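PDB 6SJL: putative type VI secretion protein from Escherichia coli, which forms the trimeric VgrG spike of the type VI secretion system and carries the Tle1 phospholipase effector bound to it. Local coordinates for the interface of chains A and B and the interface of chains A and C. Sequence-based numbering; all coordinates share one arbitrary frame. Chains: chain A/B, Putative type VI secretion protein; chain C, Putative type VI secretion protein.

Contact 1 and contact 2 lie about 72 Å apart, measured between the centres of their C-alpha atoms, and share no residue. Chain A takes part in both: strands 651-655 and 659-663 and helix 578-600 serve contact 1, whereas strand 783-784, the end of strand 825-830 and neighbouring loops serve contact 2. Contact 1 joins two VgrG copies within the spike, strand against strand; contact 2 joins the C-terminal part of VgrG to Tle1, chain C. At these two sites, pairing within the spike and holding of the effector use different stretches of one chain, and the assembly holds three copies of each protein.

Contact 1: the interface of chains A and B. Residues chain A 590, 653-655, 659; chain B 661-664.
Strand 651-655 of chain A runs parallel to strand 659-663 of chain B, pairing A:Ile653, A:Met654 and A:Ser655 with B:Ile661, B:Thr662 and B:Ala663. Backbone hydrogen bonds stitch the two together. B:Thr662 N gives a nearly straight bond to A:Ile653 O at 2.8 Å (168° at the hydrogen). Two residues on, B:Gly664 N bonds A:Ser655 O, also at 2.8 Å, but comes from above the carbonyl plane, 37° out of it. The return link from A:Ser655 N to B:Thr662 O is strongly bent and weak.

Apolar contacts flank this ladder. A:Ile653 and B:Ile661 run alongside each other with the same heading, with A:Ile653 CD1 4.1 Å from B:Ile661 CG1. With CG1 of B:Ile661 beside the backbone N (chi1 -63°), the CG2 branch points away from that nitrogen and meets the methyl of A:Thr659, CG2 to CG2 at 3.7 Å. This brings the next chain A strand, 659-663, into the contact. B:Thr662 turns its methyl towards helix 578-600: CG2 lies 3.5 Å from A:Leu590 CG and 3.6 Å from its CD2 branch, the threonine and leucine side chains passing antiparallel, flank to flank. A:Met654, bent at chi2 and chi3, crosses the same threonine and sets its CG 4.0 Å from B:Thr662 CB.

The backbone bonds fix the register between the copies, while the isoleucine pair and the helix-borne leucine pack beside it. Together they join neighbouring chains in the intertwined beta-helical part of the VgrG spike and probably help to keep the trimer rigid.

Contact 2: the interface of chains A and C. Residues chain A 783, 794, 830-831; chain C 5-7, 25.
C:Tyr7 presents its ring to chain A: A:Leu783 covers one face, its CD2 4.1 Å above the plane and over the centre. The sister methyl, A:Leu783 CD1, sits nearer the rim, 3.6 Å from ring atom CD2 of C:Tyr7. At the edge, in the ring plane, lie A:Thr794 OG1 and A:Glu830 CB. The threonine hydroxyl oxygen OG1 is 3.5 Å from C:Tyr7 CE2, a van der Waals approach; A:Glu830 contributes the aliphatic start of its side chain, CB to C:Tyr7 CD2 at 3.8 Å. The ring of A:Phe831 turns to the backbone beside the tyrosine, where its CD1 meets C:Gly6 CA.

Bonds within each chain steady this surface. In chain C the amide NE2 of C:Gln5 gives a nearly straight hydrogen bond to the phenol OH of C:Tyr7 (169° at the hydrogen), with the oxygen in the amide plane, and so helps to hold the ring in place. In chain A, A:Thr794 OG1, anti to its backbone N (chi1 168°), donates to the backbone A:Phe831 O at 2.6 Å, tying the loop at A:Thr794 to the stretch that follows strand 825-830.

A second apolar contact joins A:Leu783 to C:Val25, whose CG1 branch reaches A:Leu783 CG at 3.4 Å. That same valine methyl also faces the carboxylate of A:Glu830, 3.8 Å from OE2. The leucine therefore stands between valine and tyrosine and packs against both. This packing probably helps to hold the effector on the spike.

Here strand 783-784 of VgrG forms a parallel bridge through A:Leu783 with C:Val25, at the start of the long effector strand 25-43, while C:Tyr7 belongs to the N-terminal strand 4-9. The C-terminal strands of the spike protein thus lie beside strands 4-9 and 25-43 of Tle1.

Contact 1: the interface of chains A and B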
# COMPACT_ATOMS: atom_id res chain seq x y z
N LEU A 590 14.17 4.14 -12.39
CA LEU A 590 13.30 4.69 -11.38
C LEU A 590 13.37 3.88 -10.10
O LEU A 590 13.43 4.43 -9.00
CB LEU A 590 11.88 4.74 -11.91
CG LEU A 590 10.86 5.43 -11.01
CD1 LEU A 590 11.11 6.91 -10.96
CD2 LEU A 590 9.50 5.14 -11.51
N ILE A 653 6.18 -3.04 -9.34
CA ILE A 653 5.28 -2.17 -10.07
C ILE A 653 5.94 -0.81 -10.13
O ILE A 653 6.07 -0.13 -9.11
CB ILE A 653 3.90 -2.09 -9.43
CG1 ILE A 653 3.20 -3.43 -9.52
CG2 ILE A 653 3.08 -1.08 -10.14
CD1 ILE A 653 2.31 -3.70 -8.39
N MET A 654 6.39 -0.42 -11.30
CA MET A 654 6.99 0.88 -11.51
C MET A 654 6.01 1.74 -12.27
O MET A 654 5.14 1.24 -12.98
CB MET A 654 8.31 0.77 -12.26
CG MET A 654 9.46 0.51 -11.35
SD MET A 654 9.50 -1.19 -10.80
CE MET A 654 10.76 -1.88 -11.82
N SER A 655 6.12 3.04 -12.10
CA SER A 655 5.13 3.93 -12.67
C SER A 655 5.79 5.27 -12.90
O SER A 655 6.51 5.75 -12.03
CB SER A 655 3.94 4.05 -11.74
OG SER A 655 2.90 4.74 -12.34
N THR A 659 0.69 5.26 -9.12
CA THR A 659 0.25 3.88 -9.07
C THR A 659 -1.01 3.90 -8.23
O THR A 659 -0.95 4.12 -7.03
CB THR A 659 1.28 2.95 -8.45
OG1 THR A 659 2.45 2.90 -9.27
CG2 THR A 659 0.71 1.56 -8.36
N ILE B 661 6.44 -1.18 -5.02
CA ILE B 661 5.76 -0.21 -5.86
C ILE B 661 6.60 1.04 -5.87
O ILE B 661 7.00 1.54 -4.82
CB ILE B 661 4.34 0.07 -5.37
CG1 ILE B 661 3.52 -1.20 -5.44
CG2 ILE B 661 3.72 1.12 -6.20
CD1 ILE B 661 2.14 -1.03 -4.99
N THR B 662 6.93 1.51 -7.06
CA THR B 662 7.74 2.70 -7.25
C THR B 662 6.96 3.64 -8.15
O THR B 662 6.80 3.37 -9.33
CB THR B 662 9.09 2.35 -7.86
OG1 THR B 662 9.88 1.64 -6.92
CG2 THR B 662 9.79 3.56 -8.24
N ALA B 663 6.47 4.73 -7.59
CA ALA B 663 5.66 5.68 -8.33
C ALA B 663 6.47 6.94 -8.55
O ALA B 663 7.10 7.44 -7.62
CB ALA B 663 4.36 5.97 -7.60
N GLY B 664 6.52 7.40 -9.80
CA GLY B 664 7.17 8.66 -10.08
C GLY B 664 6.36 9.84 -9.62
O GLY B 664 6.91 10.91 -9.38

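Contact 2: the interface of chains A and C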
# COMPACT_ATOMS: atom_id res chain seq x y z
N LEU A 783 -11.00 65.90 24.98
CA LEU A 783 -11.32 66.94 24.00
C LEU A 783 -12.31 67.89 24.66
O LEU A 783 -13.47 67.54 24.87
CB LEU A 783 -11.91 66.34 22.73
CG LEU A 783 -11.69 67.15 21.45
CD1 LEU A 783 -12.02 66.33 20.22
CD2 LEU A 783 -12.34 68.53 21.40
N THR A 794 -16.42 61.95 19.60
CA THR A 794 -15.87 62.36 18.32
C THR A 794 -14.70 61.48 17.94
O THR A 794 -13.89 61.11 18.80
CB THR A 794 -15.43 63.82 18.36
OG1 THR A 794 -14.67 64.12 17.19
CG2 THR A 794 -14.62 64.11 19.59
N GLU A 830 -8.55 64.77 15.07
CA GLU A 830 -9.98 64.51 15.21
C GLU A 830 -10.75 65.06 14.01
O GLU A 830 -10.31 66.00 13.35
CB GLU A 830 -10.55 65.16 16.48
CG GLU A 830 -10.32 64.41 17.78
CD GLU A 830 -9.33 65.12 18.67
OE1 GLU A 830 -8.66 66.06 18.20
OE2 GLU A 830 -9.24 64.75 19.86
N PHE A 831 -11.92 64.47 13.75
CA PHE A 831 -13.00 65.06 12.96
C PHE A 831 -14.33 64.55 13.51
O PHE A 831 -14.35 63.94 14.59
CB PHE A 831 -12.86 64.76 11.46
CG PHE A 831 -12.13 65.82 10.70
CD1 PHE A 831 -12.79 66.97 10.30
CD2 PHE A 831 -10.79 65.69 10.39
CE1 PHE A 831 -12.13 67.95 9.62
CE2 PHE A 831 -10.13 66.67 9.72
CZ PHE A 831 -10.80 67.79 9.32
N GLN C 5 -18.30 69.18 11.59
CA GLN C 5 -17.46 70.10 12.34
C GLN C 5 -16.22 69.38 12.83
O GLN C 5 -16.32 68.28 13.37
CB GLN C 5 -18.26 70.74 13.49
CG GLN C 5 -18.78 69.79 14.57
CD GLN C 5 -17.82 69.65 15.73
OE1 GLN C 5 -17.04 70.55 16.02
NE2 GLN C 5 -17.89 68.51 16.42
N GLY C 6 -15.06 69.98 12.58
CA GLY C 6 -13.80 69.50 13.11
C GLY C 6 -13.24 70.43 14.16
O GLY C 6 -13.87 71.41 14.57
N TYR C 7 -12.02 70.13 14.58
CA TYR C 7 -11.40 70.85 15.69
C TYR C 7 -9.99 71.26 15.30
O TYR C 7 -9.08 70.43 15.28
CB TYR C 7 -11.36 69.98 16.95
CG TYR C 7 -12.70 69.42 17.32
CD1 TYR C 7 -13.70 70.23 17.81
CD2 TYR C 7 -12.96 68.06 17.18
CE1 TYR C 7 -14.93 69.71 18.15
CE2 TYR C 7 -14.18 67.54 17.52
CZ TYR C 7 -15.17 68.37 18.00
OH TYR C 7 -16.39 67.85 18.34
N VAL C 25 -7.36 68.21 25.18
CA VAL C 25 -7.55 68.65 23.81
C VAL C 25 -8.45 69.87 23.85
O VAL C 25 -9.68 69.76 23.95
CB VAL C 25 -8.14 67.56 22.89
CG1 VAL C 25 -8.39 68.13 21.50
CG2 VAL C 25 -7.22 66.37 22.78